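PDB 4TN0: UPF0141 protein yjdB from Campylobacter jejuni subsp. jejuni HB93-13, which acts as a phosphoethanolamine transferase through a periplasmic, alkaline phosphatase-like domain and is required for polymyxin resistance and motility. Local coordinates for residues F104-G109 with L124-D129; L128-L133 with R164-F169; V21-E26 with I149-Q154; E26-A31 with Q154-P159; D100-D105 with K137-H142. All coordinates share one frame; numbering follows the deposited sequence.

How the contacts relate
Contact 3 is the core of the set: strands 18-24 and 146-152 pair in parallel, mainly through backbone hydrogen bonds and aliphatic packing. Contact 4 continues the same two segments past the strand ends into buried loops beside the zinc, sharing Glu26 and Gln154 with contact 3. Contacts 1 and 5 both use strand 100-105, the neighbour of 146-152; contact 1 is a polar, partly buried junction at its C-terminal end, whereas contact 5 ties its start to helix 133-139 by a salt bridge. Contact 2 lies at the surface, is purely van der Waals, and shares Leu128 and Asp129 with contact 1. Asp129 also bonds to the backbone of Gln154 and Gly155, joining contacts 1 and 2 to contacts 3 and 4.

Contact 1. Residues F104-G109 with L124-D129; sequences FDNNSG and LSSDLD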
# COMPACT_ATOMS: atom_id res chain seq x y z
N PHE A 104 7.08 -1.72 10.06
CA PHE A 104 6.40 -1.05 11.18
C PHE A 104 4.86 -1.12 11.00
O PHE A 104 4.30 -0.58 10.04
CB PHE A 104 6.86 0.41 11.29
CG PHE A 104 8.34 0.57 11.47
CD1 PHE A 104 9.04 -0.25 12.33
CD2 PHE A 104 9.04 1.53 10.74
CE1 PHE A 104 10.41 -0.11 12.49
CE2 PHE A 104 10.41 1.67 10.89
CZ PHE A 104 11.10 0.84 11.77
N ASP A 105 4.18 -1.77 11.95
CA ASP A 105 2.77 -2.12 11.78
C ASP A 105 1.86 -1.44 12.79
O ASP A 105 1.97 -1.67 14.00
CB ASP A 105 2.61 -3.63 11.88
CG ASP A 105 1.37 -4.14 11.16
OD1 ASP A 105 0.27 -3.70 11.50
OD2 ASP A 105 1.52 -4.95 10.21
N ASN A 106 0.93 -0.62 12.29
CA ASN A 106 -0.07 0.04 13.12
C ASN A 106 -1.48 -0.55 12.89
O ASN A 106 -2.48 -0.06 13.42
CB ASN A 106 -0.08 1.54 12.83
CG ASN A 106 -0.88 2.33 13.88
OD1 ASN A 106 -0.80 2.03 15.06
ND2 ASN A 106 -1.62 3.34 13.44
N ASN A 107 -1.54 -1.60 12.08
CA ASN A 107 -2.81 -2.19 11.71
C ASN A 107 -3.36 -3.14 12.77
O ASN A 107 -2.64 -4.02 13.24
CB ASN A 107 -2.66 -2.90 10.37
CG ASN A 107 -3.98 -3.26 9.76
OD1 ASN A 107 -4.57 -4.28 10.09
ND2 ASN A 107 -4.48 -2.39 8.89
N SER A 108 -4.63 -2.99 13.13
CA SER A 108 -5.22 -3.79 14.20
C SER A 108 -5.17 -5.29 13.93
O SER A 108 -5.30 -6.09 14.84
CB SER A 108 -6.68 -3.38 14.45
OG SER A 108 -7.52 -3.60 13.33
N GLY A 109 -4.96 -5.67 12.67
CA GLY A 109 -4.91 -7.06 12.30
C GLY A 109 -3.53 -7.68 12.21
O GLY A 109 -3.41 -8.89 12.04
N LEU A 124 2.66 -1.33 16.69
CA LEU A 124 2.19 -0.16 17.40
C LEU A 124 0.76 -0.44 17.87
O LEU A 124 0.17 -1.49 17.56
CB LEU A 124 2.27 1.09 16.52
CG LEU A 124 3.65 1.69 16.19
CD1 LEU A 124 4.40 0.82 15.20
CD2 LEU A 124 3.51 3.09 15.62
N SER A 125 0.19 0.51 18.61
CA SER A 125 -1.06 0.30 19.32
C SER A 125 -2.34 0.40 18.49
O SER A 125 -3.43 0.25 19.04
CB SER A 125 -1.15 1.31 20.44
OG SER A 125 -1.01 2.60 19.87
N SER A 126 -2.20 0.66 17.19
CA SER A 126 -3.33 0.89 16.26
C SER A 126 -4.16 2.15 16.56
O SER A 126 -5.38 2.18 16.33
CB SER A 126 -4.25 -0.33 16.22
OG SER A 126 -3.47 -1.48 15.92
N ASP A 127 -3.49 3.18 17.07
CA ASP A 127 -4.08 4.51 17.16
C ASP A 127 -3.74 5.30 15.91
O ASP A 127 -3.63 4.71 14.84
CB ASP A 127 -3.63 5.24 18.42
CG ASP A 127 -4.24 4.64 19.67
OD1 ASP A 127 -5.49 4.61 19.76
OD2 ASP A 127 -3.46 4.15 20.53
N LEU A 128 -3.57 6.61 16.03
CA LEU A 128 -3.38 7.44 14.85
C LEU A 128 -2.19 6.95 14.02
O LEU A 128 -1.13 6.64 14.57
CB LEU A 128 -3.18 8.91 15.24
CG LEU A 128 -4.39 9.83 15.50
CD1 LEU A 128 -5.59 9.45 14.65
CD2 LEU A 128 -4.75 9.77 16.97
N ASP A 129 -2.36 6.89 12.71
CA ASP A 129 -1.32 6.39 11.82
C ASP A 129 -0.04 7.22 11.93
O ASP A 129 1.06 6.71 11.61
CB ASP A 129 -1.78 6.38 10.38
CG ASP A 129 -2.53 5.12 9.98
OD1 ASP A 129 -2.27 4.06 10.60
OD2 ASP A 129 -3.36 5.21 9.04
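At the C-terminal end of strand 100-105, in the large sheet of the alkaline phosphatase-like fold, the loop 106-109 is held against the loop that follows edge strand 120-123. Asn106 does most of the holding. Its CG stands anti to the backbone N (chi1 -167°), which carries the amide across to residues 124-129. Asn106 ND2 makes two bonds, both close to the amide plane: one to Asp127 O at 2.8 Å, met from above the carbonyl plane, and one to Asp129 OD1 at 3.0 Å, on the anti lone pair. The Asp129 carboxylate is turned 70° from the amide, and its two oxygens also receive the backbone N-H groups of Gln154 and Gly155, so a single acid ties three loops together. Asn106 OD1 faces the other way, takes a weak, bent bond from Ser126 N and lies 3.5 Å from Leu124 CB. One residue earlier the strand pairing ends with a nearly straight bond from Leu124 N to Asp105 O, 2.8 Å. Asp105 OD1 accepts from Asn107 N in an Asx turn, while its OD2 bonds to His152. Ser126 has positive phi, and its OG donates to Asn106 O at 3.0 Å, from well above the carbonyl plane.

Contact 2. Residues L128-L133 with R164-F169; sequences LDENLL and RYPSEF
Leu128 is the residue that bridges these two surface loops, just before the 3-10 segment 129-132. From its CB, CG lies anti to the carbonyl carbon and beside the backbone N (chi1 -84°), which swings the branched end toward residues 164-169. At CG the chain is turned well off a staggered position (chi2 -32°). One methyl, CD1, does all the touching: it sits 3.4 Å from Arg164 O, passes the carbonyl carbon of Tyr165, and reaches Pro166 CD at 3.7 Å, the leucine crossing the proline ring obliquely. No hydrogen bond joins the segments. Beside this methyl, Glu130 reaches the same ring, its OE1 4.2 Å from Pro166 CG, although the carboxylate is bonded to Tyr199 OH. Tyr199, on helix 186-211, also touches Leu128 and Pro166, so the leucine and proline pack on a common helix. The charged end of Arg164 turns elsewhere, to His157 O and Thr160. Each loop carries a short 3-10 turn of its own, closed by bonds such as Asn131 N to Leu128 O at 3.1 Å and Phe169 N to Pro166 O. This is plain loop-to-loop packing at the periphery of the alkaline phosphatase-like fold, over helix 186-211.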
# COMPACT_ATOMS: atom_id res chain seq x y z
N LEU A 128 -3.57 6.61 16.03
CA LEU A 128 -3.38 7.44 14.85
C LEU A 128 -2.19 6.95 14.02
O LEU A 128 -1.13 6.64 14.57
CB LEU A 128 -3.18 8.91 15.24
CG LEU A 128 -4.39 9.83 15.50
CD1 LEU A 128 -5.59 9.45 14.65
CD2 LEU A 128 -4.75 9.77 16.97
N ASP A 129 -2.36 6.89 12.71
CA ASP A 129 -1.32 6.39 11.82
C ASP A 129 -0.04 7.22 11.93
O ASP A 129 1.06 6.71 11.61
CB ASP A 129 -1.78 6.38 10.38
CG ASP A 129 -2.53 5.12 9.98
OD1 ASP A 129 -2.27 4.06 10.60
OD2 ASP A 129 -3.36 5.21 9.04
N GLU A 130 -0.16 8.48 12.37
CA GLU A 130 1.01 9.34 12.46
C GLU A 130 2.09 8.75 13.37
O GLU A 130 3.27 9.05 13.20
CB GLU A 130 0.61 10.76 12.91
CG GLU A 130 -0.05 10.85 14.27
CD GLU A 130 -0.70 12.21 14.51
OE1 GLU A 130 -1.22 12.83 13.54
OE2 GLU A 130 -0.72 12.66 15.68
N ASN A 131 1.71 7.88 14.29
CA ASN A 131 2.68 7.26 15.19
C ASN A 131 3.73 6.44 14.45
O ASN A 131 4.76 6.09 15.01
CB ASN A 131 1.98 6.38 16.24
CG ASN A 131 1.08 7.18 17.14
OD1 ASN A 131 1.22 8.40 17.24
ND2 ASN A 131 0.13 6.51 17.81
N LEU A 132 3.44 6.09 13.20
CA LEU A 132 4.40 5.36 12.38
C LEU A 132 5.56 6.27 11.97
O LEU A 132 6.66 5.79 11.67
CB LEU A 132 3.71 4.77 11.15
CG LEU A 132 2.80 3.58 11.46
CD1 LEU A 132 1.93 3.25 10.25
CD2 LEU A 132 3.60 2.35 11.90
N LEU A 133 5.35 7.59 11.99
CA LEU A 133 6.41 8.49 11.58
C LEU A 133 7.56 8.47 12.60
O LEU A 133 8.71 8.79 12.27
CB LEU A 133 5.86 9.90 11.38
CG LEU A 133 4.94 9.96 10.15
CD1 LEU A 133 4.35 11.33 9.90
CD2 LEU A 133 5.71 9.51 8.94
N ARG A 164 -10.20 7.30 12.81
CA ARG A 164 -8.94 7.06 12.09
C ARG A 164 -8.11 8.33 11.94
O ARG A 164 -6.90 8.28 11.72
CB ARG A 164 -9.22 6.46 10.70
CG ARG A 164 -10.00 5.13 10.71
CD ARG A 164 -9.14 3.93 11.09
NE ARG A 164 -9.01 3.76 12.53
CZ ARG A 164 -9.85 3.08 13.30
NH1 ARG A 164 -9.61 2.99 14.61
NH2 ARG A 164 -10.91 2.47 12.78
N TYR A 165 -8.75 9.49 12.07
CA TYR A 165 -8.06 10.75 11.85
C TYR A 165 -8.26 11.71 13.01
O TYR A 165 -9.29 11.67 13.68
CB TYR A 165 -8.54 11.40 10.55
CG TYR A 165 -10.04 11.56 10.46
CD1 TYR A 165 -10.81 10.61 9.80
CD2 TYR A 165 -10.68 12.67 11.01
CE1 TYR A 165 -12.17 10.74 9.70
CE2 TYR A 165 -12.05 12.82 10.91
CZ TYR A 165 -12.79 11.85 10.26
OH TYR A 165 -14.14 11.98 10.15
N PRO A 166 -7.26 12.57 13.26
CA PRO A 166 -7.37 13.62 14.28
C PRO A 166 -8.26 14.76 13.80
O PRO A 166 -8.51 14.86 12.59
CB PRO A 166 -5.91 14.07 14.47
CG PRO A 166 -5.29 13.84 13.12
CD PRO A 166 -5.93 12.57 12.61
N SER A 167 -8.72 15.60 14.73
CA SER A 167 -9.69 16.66 14.42
C SER A 167 -9.17 17.59 13.33
O SER A 167 -9.94 18.15 12.56
CB SER A 167 -10.08 17.46 15.68
OG SER A 167 -9.02 18.24 16.22
N GLU A 168 -7.85 17.71 13.24
CA GLU A 168 -7.26 18.62 12.27
C GLU A 168 -7.54 18.19 10.83
O GLU A 168 -7.39 19.00 9.90
CB GLU A 168 -5.74 18.71 12.50
CG GLU A 168 -5.34 19.29 13.89
CD GLU A 168 -5.35 18.25 15.03
OE1 GLU A 168 -5.46 17.05 14.74
OE2 GLU A 168 -5.23 18.64 16.21
N PHE A 169 -8.01 16.95 10.63
CA PHE A 169 -8.32 16.45 9.28
C PHE A 169 -9.79 16.08 9.11
O PHE A 169 -10.16 15.38 8.17
CB PHE A 169 -7.40 15.27 8.92
CG PHE A 169 -5.95 15.66 8.79
CD1 PHE A 169 -5.49 16.30 7.65
CD2 PHE A 169 -5.07 15.44 9.84
CE1 PHE A 169 -4.16 16.69 7.54
CE2 PHE A 169 -3.75 15.83 9.74
CZ PHE A 169 -3.30 16.46 8.59

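Contact 3. Residues V21-E26 with I149-Q154; sequences VLVVGE and IVLHLQ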
# COMPACT_ATOMS: atom_id res chain seq x y z
N VAL A 21 10.29 3.07 0.48
CA VAL A 21 9.27 3.07 1.52
C VAL A 21 7.99 2.51 0.90
O VAL A 21 7.42 3.11 -0.02
CB VAL A 21 9.01 4.48 2.12
CG1 VAL A 21 7.79 4.46 3.03
CG2 VAL A 21 10.24 5.01 2.90
N LEU A 22 7.59 1.33 1.37
CA LEU A 22 6.39 0.65 0.90
C LEU A 22 5.26 0.89 1.89
O LEU A 22 5.34 0.44 3.04
CB LEU A 22 6.62 -0.85 0.74
CG LEU A 22 5.46 -1.71 0.27
CD1 LEU A 22 5.05 -1.35 -1.14
CD2 LEU A 22 5.86 -3.17 0.36
N VAL A 23 4.22 1.58 1.49
CA VAL A 23 3.14 1.78 2.44
C VAL A 23 1.94 0.90 2.09
O VAL A 23 1.31 1.08 1.05
CB VAL A 23 2.70 3.25 2.51
CG1 VAL A 23 1.59 3.41 3.53
CG2 VAL A 23 3.88 4.11 2.93
N VAL A 24 1.67 -0.08 2.96
CA VAL A 24 0.50 -0.94 2.84
C VAL A 24 -0.71 -0.32 3.55
O VAL A 24 -0.78 -0.24 4.78
CB VAL A 24 0.76 -2.35 3.42
CG1 VAL A 24 -0.51 -3.21 3.37
CG2 VAL A 24 1.93 -3.02 2.72
N GLY A 25 -1.66 0.12 2.74
CA GLY A 25 -2.85 0.76 3.27
C GLY A 25 -3.92 -0.18 3.79
O GLY A 25 -3.69 -1.37 4.04
N GLU A 26 -5.09 0.38 4.00
CA GLU A 26 -6.15 -0.38 4.63
C GLU A 26 -7.50 0.21 4.23
O GLU A 26 -7.77 1.39 4.51
CB GLU A 26 -5.97 -0.39 6.15
CG GLU A 26 -7.14 -1.03 6.91
CD GLU A 26 -7.25 -2.51 6.61
OE1 GLU A 26 -6.57 -3.33 7.28
OE2 GLU A 26 -7.98 -2.86 5.66
N ILE A 149 11.65 -0.12 3.84
CA ILE A 149 10.86 0.13 5.03
C ILE A 149 9.38 -0.02 4.72
O ILE A 149 8.83 0.67 3.84
CB ILE A 149 11.14 1.54 5.59
CG1 ILE A 149 12.66 1.72 5.78
CG2 ILE A 149 10.35 1.75 6.90
CD1 ILE A 149 13.08 3.06 6.36
N VAL A 150 8.73 -0.95 5.41
CA VAL A 150 7.29 -1.12 5.24
C VAL A 150 6.51 -0.41 6.35
O VAL A 150 6.80 -0.58 7.54
CB VAL A 150 6.88 -2.61 5.21
CG1 VAL A 150 5.37 -2.72 5.01
CG2 VAL A 150 7.62 -3.36 4.09
N LEU A 151 5.57 0.43 5.94
CA LEU A 151 4.64 1.00 6.89
C LEU A 151 3.25 0.44 6.58
O LEU A 151 2.71 0.66 5.48
CB LEU A 151 4.65 2.53 6.81
CG LEU A 151 6.03 3.19 6.95
CD1 LEU A 151 5.94 4.71 6.80
CD2 LEU A 151 6.72 2.78 8.24
N HIS A 152 2.68 -0.27 7.56
CA HIS A 152 1.35 -0.89 7.44
C HIS A 152 0.33 -0.03 8.21
O HIS A 152 0.35 0.02 9.45
CB HIS A 152 1.37 -2.33 7.98
CG HIS A 152 0.11 -3.11 7.71
ND1 HIS A 152 -0.20 -4.28 8.37
CD2 HIS A 152 -0.91 -2.90 6.84
CE1 HIS A 152 -1.36 -4.74 7.95
NE2 HIS A 152 -1.81 -3.92 7.02
N LEU A 153 -0.54 0.64 7.46
CA LEU A 153 -1.52 1.56 8.01
C LEU A 153 -2.77 0.90 8.60
O LEU A 153 -3.18 -0.18 8.18
CB LEU A 153 -1.97 2.54 6.93
CG LEU A 153 -0.89 3.28 6.17
CD1 LEU A 153 -1.54 4.26 5.19
CD2 LEU A 153 0.05 4.00 7.13
N GLN A 154 -3.37 1.57 9.58
CA GLN A 154 -4.75 1.30 9.96
C GLN A 154 -5.65 1.96 8.90
O GLN A 154 -6.77 1.48 8.62
CB GLN A 154 -5.04 1.83 11.37
CG GLN A 154 -6.39 1.46 11.98
CD GLN A 154 -6.53 -0.00 12.42
OE1 GLN A 154 -5.88 -0.90 11.90
NE2 GLN A 154 -7.42 -0.24 13.37
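Two buried neighbouring strands, 18-24 and 146-152, pair in parallel at the heart of the large mixed sheet of the alkaline phosphatase-like domain; the axes of residues 21-24 and 149-152 lie 4.7 Å apart, inclined by 19°. Four backbone bonds hold the register: Leu22 N to Ile149 O, Leu151 N to Leu22 O, Val24 N to Leu151 O, and Leu153 N to Val24 O, the last nearly along the C=O axis at 2.8 Å. On one face Leu22 and Val150 lie side by side, Leu22 CD2 4.1 Å from Val150 CG2. Farther along that face Val24 CG1, anti to the backbone N, meets the His152 ring at CD2, 3.5 Å away, while Val24 O lies in the ring plane at its edge. His152 ND1 is bonded to Asp105 of the adjoining strand. The opposite face carries Val21, Val23, Ile149 and Leu151; Val23 CG1 also reaches Leu153 CG, 3.6 Å off. Beyond the pairing, Glu26 sets its CG 3.1 Å from Gln154 O, and its chain bends at chi2 (66°). OE2 binds zinc with Asp226, His227 and phosphorylated Thr65, while OE1 accepts from Asn107: a largely apolar, hydrogen-bonded strand pair ends in a carboxylate whose charge is probably stabilised by metal and amide.

Contact 4. Residues E26-A31 with Q154-P159; sequences ETARAA and QGSHGP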
# COMPACT_ATOMS: atom_id res chain seq x y z
N GLU A 26 -5.09 0.38 4.00
CA GLU A 26 -6.15 -0.38 4.63
C GLU A 26 -7.50 0.21 4.23
O GLU A 26 -7.77 1.39 4.51
CB GLU A 26 -5.97 -0.39 6.15
CG GLU A 26 -7.14 -1.03 6.91
CD GLU A 26 -7.25 -2.51 6.61
OE1 GLU A 26 -6.57 -3.33 7.28
OE2 GLU A 26 -7.98 -2.86 5.66
N THR A 27 -8.30 -0.59 3.53
CA THR A 27 -9.72 -0.32 3.26
C THR A 27 -9.95 0.85 2.27
O THR A 27 -11.08 1.14 1.83
CB THR A 27 -10.46 -0.09 4.63
OG1 THR A 27 -10.34 -1.28 5.45
CG2 THR A 27 -11.92 0.25 4.47
N ALA A 28 -8.87 1.52 1.87
CA ALA A 28 -9.01 2.61 0.90
C ALA A 28 -9.40 2.08 -0.49
O ALA A 28 -8.81 1.11 -1.00
CB ALA A 28 -7.73 3.41 0.82
N ARG A 29 -10.37 2.75 -1.11
CA ARG A 29 -10.88 2.34 -2.39
C ARG A 29 -10.58 3.46 -3.38
O ARG A 29 -10.63 4.63 -3.01
CB ARG A 29 -12.39 2.06 -2.33
CG ARG A 29 -13.30 3.29 -2.38
CD ARG A 29 -14.74 2.93 -2.00
NE ARG A 29 -15.67 4.00 -2.37
CZ ARG A 29 -16.99 3.92 -2.24
NH1 ARG A 29 -17.56 2.83 -1.75
NH2 ARG A 29 -17.75 4.94 -2.62
N ALA A 30 -10.29 3.07 -4.62
CA ALA A 30 -9.82 3.99 -5.66
C ALA A 30 -10.86 5.03 -6.06
O ALA A 30 -10.50 6.17 -6.38
CB ALA A 30 -9.38 3.19 -6.90
N ALA A 31 -12.13 4.63 -6.09
CA ALA A 31 -13.24 5.48 -6.56
C ALA A 31 -13.34 6.81 -5.79
O ALA A 31 -14.05 7.72 -6.22
CB ALA A 31 -14.57 4.73 -6.46
N GLN A 154 -3.37 1.57 9.58
CA GLN A 154 -4.75 1.30 9.96
C GLN A 154 -5.65 1.96 8.90
O GLN A 154 -6.77 1.48 8.62
CB GLN A 154 -5.04 1.83 11.37
CG GLN A 154 -6.39 1.46 11.98
CD GLN A 154 -6.53 -0.00 12.42
OE1 GLN A 154 -5.88 -0.90 11.90
NE2 GLN A 154 -7.42 -0.24 13.37
N GLY A 155 -5.16 3.06 8.32
CA GLY A 155 -5.78 3.68 7.16
C GLY A 155 -7.25 4.03 7.38
O GLY A 155 -7.58 4.90 8.18
N SER A 156 -8.12 3.38 6.62
CA SER A 156 -9.55 3.63 6.66
C SER A 156 -10.35 2.51 7.34
O SER A 156 -11.53 2.36 7.04
CB SER A 156 -10.09 3.81 5.24
OG SER A 156 -9.54 4.92 4.58
N HIS A 157 -9.74 1.73 8.22
CA HIS A 157 -10.41 0.59 8.83
C HIS A 157 -11.78 0.99 9.38
O HIS A 157 -11.90 2.03 10.02
CB HIS A 157 -9.55 -0.01 9.95
CG HIS A 157 -10.14 -1.23 10.59
ND1 HIS A 157 -10.78 -1.20 11.82
CD2 HIS A 157 -10.17 -2.53 10.18
CE1 HIS A 157 -11.19 -2.42 12.13
NE2 HIS A 157 -10.83 -3.24 11.16
N GLY A 158 -12.81 0.22 9.07
CA GLY A 158 -14.16 0.50 9.56
C GLY A 158 -14.60 -0.57 10.53
O GLY A 158 -13.87 -1.54 10.76
N PRO A 159 -15.80 -0.42 11.11
CA PRO A 159 -16.81 0.63 10.91
C PRO A 159 -16.60 1.96 11.64
O PRO A 159 -17.30 2.94 11.34
CB PRO A 159 -18.09 -0.05 11.41
CG PRO A 159 -17.59 -0.94 12.50
CD PRO A 159 -16.29 -1.49 12.00
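Glu26, a zinc ligand, stands at the centre of this buried meeting of two loops. Its metal-bound oxygen, OE2, also accepts from Thr27 OG1 at 2.8 Å, approached from above the carboxylate plane, so metal and hydroxyl both grip it. Thr27 places OG1 beside its own backbone N (chi1 -60°), and with positive phi turns the chain just after the ligand. The other branch of Thr27, CG2, lies anti to the backbone N and presses on Ser156 O, 3.3 Å away. A single hydrogen bond crosses the contact: Ser156 N donates to Glu26 O at 2.9 Å with an N-H...O angle of 159°, from a little above the carbonyl plane. That N-H belongs to a type II' turn from Gln154 to His157, closed by His157 N to Gln154 O at 3.0 Å. Gly155, at positive phi, lies against Glu26 O, where a CB would clash. His157 CB comes alongside Glu26 CG, 4.0 Å away.

In the second shell, Asp129 holds the start of this turn, and Asp226, another zinc ligand, accepts from Thr27 N. The two loops follow parallel neighbouring strands, 18-24 and 146-152, and lie against helix 186-211, where Tyr193 bonds Thr27 O, Thr196 bonds Ser156 OG, and Leu197 touches Ala28 and Ser156.

Contact 5. Residues D100-D105 with K137-H142; sequences DAAWFD and KEKLNH
A salt bridge between Asp100 and Lys139 ties the first residue of strand 100-105 to helix 133-139, which packs on one face of the large sheet of this alkaline phosphatase-like fold. The two side chains meet tip to tip. Asp100 CG stands anti to the backbone N (chi1 -171°), sending the carboxylate toward the helix, and Lys139 NZ sits astride it: 2.8 Å from Asp100 OD2, on the syn lone pair, and also 2.8 Å from OD1, where the bond is weak. Asp100 OD2 has a second partner in Ser144, on the link between helix and strand 146-152. The ammonium group makes a further, weak bond to His142 O, so it joins the strand to the chain that follows Lys139. In the same segment His142 ND1 donates to Glu138 O at 3.1 Å, nearly along the C=O axis and close to the ring plane.

Farther back along the lysine the contact becomes apolar. Its chain leaves CB with CG anti to the backbone N, bends at chi2 (66°) and then runs extended to NZ, passing the strand on the way. Lys139 CG lies 4.3 Å from Ala102 CB, and Ile149 of the neighbouring strand touches the same side chain. Asp100, Ala102 and Phe104 direct their CB atoms to the helix, while Trp103 NE1 bonds Asp105 OD2. Phe104 and Lys139 cross at about a right angle, and the ring presents its edge: Phe104 CZ is 4.0 Å from Lys139 CB, which lies near the ring plane.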
# COMPACT_ATOMS: atom_id res chain seq x y z
N ASP A 100 18.42 -4.30 3.60
CA ASP A 100 17.96 -3.86 4.93
C ASP A 100 16.42 -3.71 4.93
O ASP A 100 15.85 -2.88 4.21
CB ASP A 100 18.64 -2.55 5.33
CG ASP A 100 18.37 -2.15 6.78
OD1 ASP A 100 17.37 -2.60 7.39
OD2 ASP A 100 19.18 -1.37 7.32
N ALA A 101 15.76 -4.56 5.72
CA ALA A 101 14.30 -4.60 5.76
C ALA A 101 13.74 -4.24 7.12
O ALA A 101 14.09 -4.84 8.13
CB ALA A 101 13.80 -5.99 5.35
N ALA A 102 12.86 -3.24 7.15
CA ALA A 102 12.12 -2.87 8.37
C ALA A 102 10.60 -2.90 8.12
O ALA A 102 10.13 -2.47 7.04
CB ALA A 102 12.56 -1.50 8.88
N TRP A 103 9.85 -3.45 9.07
CA TRP A 103 8.39 -3.50 9.00
C TRP A 103 7.74 -2.86 10.24
O TRP A 103 7.83 -3.40 11.35
CB TRP A 103 7.92 -4.95 8.81
CG TRP A 103 6.43 -5.13 8.58
CD1 TRP A 103 5.43 -4.95 9.49
CD2 TRP A 103 5.77 -5.54 7.36
NE1 TRP A 103 4.21 -5.19 8.93
CE2 TRP A 103 4.39 -5.56 7.62
CE3 TRP A 103 6.22 -5.87 6.09
CZ2 TRP A 103 3.45 -5.92 6.64
CZ3 TRP A 103 5.30 -6.21 5.12
CH2 TRP A 103 3.92 -6.24 5.40
N PHE A 104 7.08 -1.72 10.06
CA PHE A 104 6.40 -1.05 11.18
C PHE A 104 4.86 -1.12 11.00
O PHE A 104 4.30 -0.58 10.04
CB PHE A 104 6.86 0.41 11.29
CG PHE A 104 8.34 0.57 11.47
CD1 PHE A 104 9.04 -0.25 12.33
CD2 PHE A 104 9.04 1.53 10.74
CE1 PHE A 104 10.41 -0.11 12.49
CE2 PHE A 104 10.41 1.67 10.89
CZ PHE A 104 11.10 0.84 11.77
N ASP A 105 4.18 -1.77 11.95
CA ASP A 105 2.77 -2.12 11.78
C ASP A 105 1.86 -1.44 12.79
O ASP A 105 1.97 -1.67 14.00
CB ASP A 105 2.61 -3.63 11.88
CG ASP A 105 1.37 -4.14 11.16
OD1 ASP A 105 0.27 -3.70 11.50
OD2 ASP A 105 1.52 -4.95 10.21
N LYS A 137 11.35 7.72 11.43
CA LYS A 137 12.40 8.72 11.54
C LYS A 137 13.64 8.08 12.18
O LYS A 137 14.75 8.27 11.72
CB LYS A 137 11.92 9.94 12.35
CG LYS A 137 11.09 10.91 11.51
CD LYS A 137 10.54 12.11 12.28
CE LYS A 137 9.45 12.80 11.44
NZ LYS A 137 8.68 13.90 12.08
N GLU A 138 13.42 7.26 13.20
CA GLU A 138 14.52 6.61 13.89
C GLU A 138 15.28 5.62 13.01
O GLU A 138 16.50 5.46 13.13
CB GLU A 138 14.02 5.91 15.14
CG GLU A 138 15.10 5.10 15.84
CD GLU A 138 16.26 5.96 16.40
OE1 GLU A 138 16.20 7.21 16.34
OE2 GLU A 138 17.24 5.36 16.92
N LYS A 139 14.57 4.95 12.11
CA LYS A 139 15.24 4.02 11.20
C LYS A 139 15.98 4.82 10.12
O LYS A 139 16.94 4.31 9.53
CB LYS A 139 14.22 3.05 10.59
CG LYS A 139 14.76 2.15 9.48
CD LYS A 139 15.80 1.17 10.01
CE LYS A 139 16.48 0.42 8.87
NZ LYS A 139 17.48 -0.58 9.38
N LEU A 140 15.59 6.07 9.90
CA LEU A 140 16.25 6.87 8.87
C LEU A 140 17.67 7.29 9.31
O LEU A 140 18.47 7.73 8.48
CB LEU A 140 15.41 8.11 8.53
CG LEU A 140 14.33 7.93 7.45
CD1 LEU A 140 13.69 9.26 7.06
CD2 LEU A 140 14.87 7.23 6.21
N ASN A 141 17.96 7.14 10.60
CA ASN A 141 19.30 7.42 11.13
C ASN A 141 20.21 6.20 10.94
O ASN A 141 21.40 6.34 10.63
CB ASN A 141 19.24 7.86 12.60
CG ASN A 141 18.69 9.28 12.78
OD1 ASN A 141 18.78 10.11 11.88
ND2 ASN A 141 18.11 9.55 13.96
N HIS A 142 19.65 5.00 11.12
CA HIS A 142 20.43 3.77 10.99
C HIS A 142 20.18 3.02 9.68
O HIS A 142 19.94 1.81 9.68
CB HIS A 142 20.16 2.83 12.16
CG HIS A 142 20.25 3.47 13.50
ND1 HIS A 142 19.36 4.43 13.94
CD2 HIS A 142 21.12 3.28 14.52
CE1 HIS A 142 19.68 4.81 15.17
NE2 HIS A 142 20.75 4.12 15.54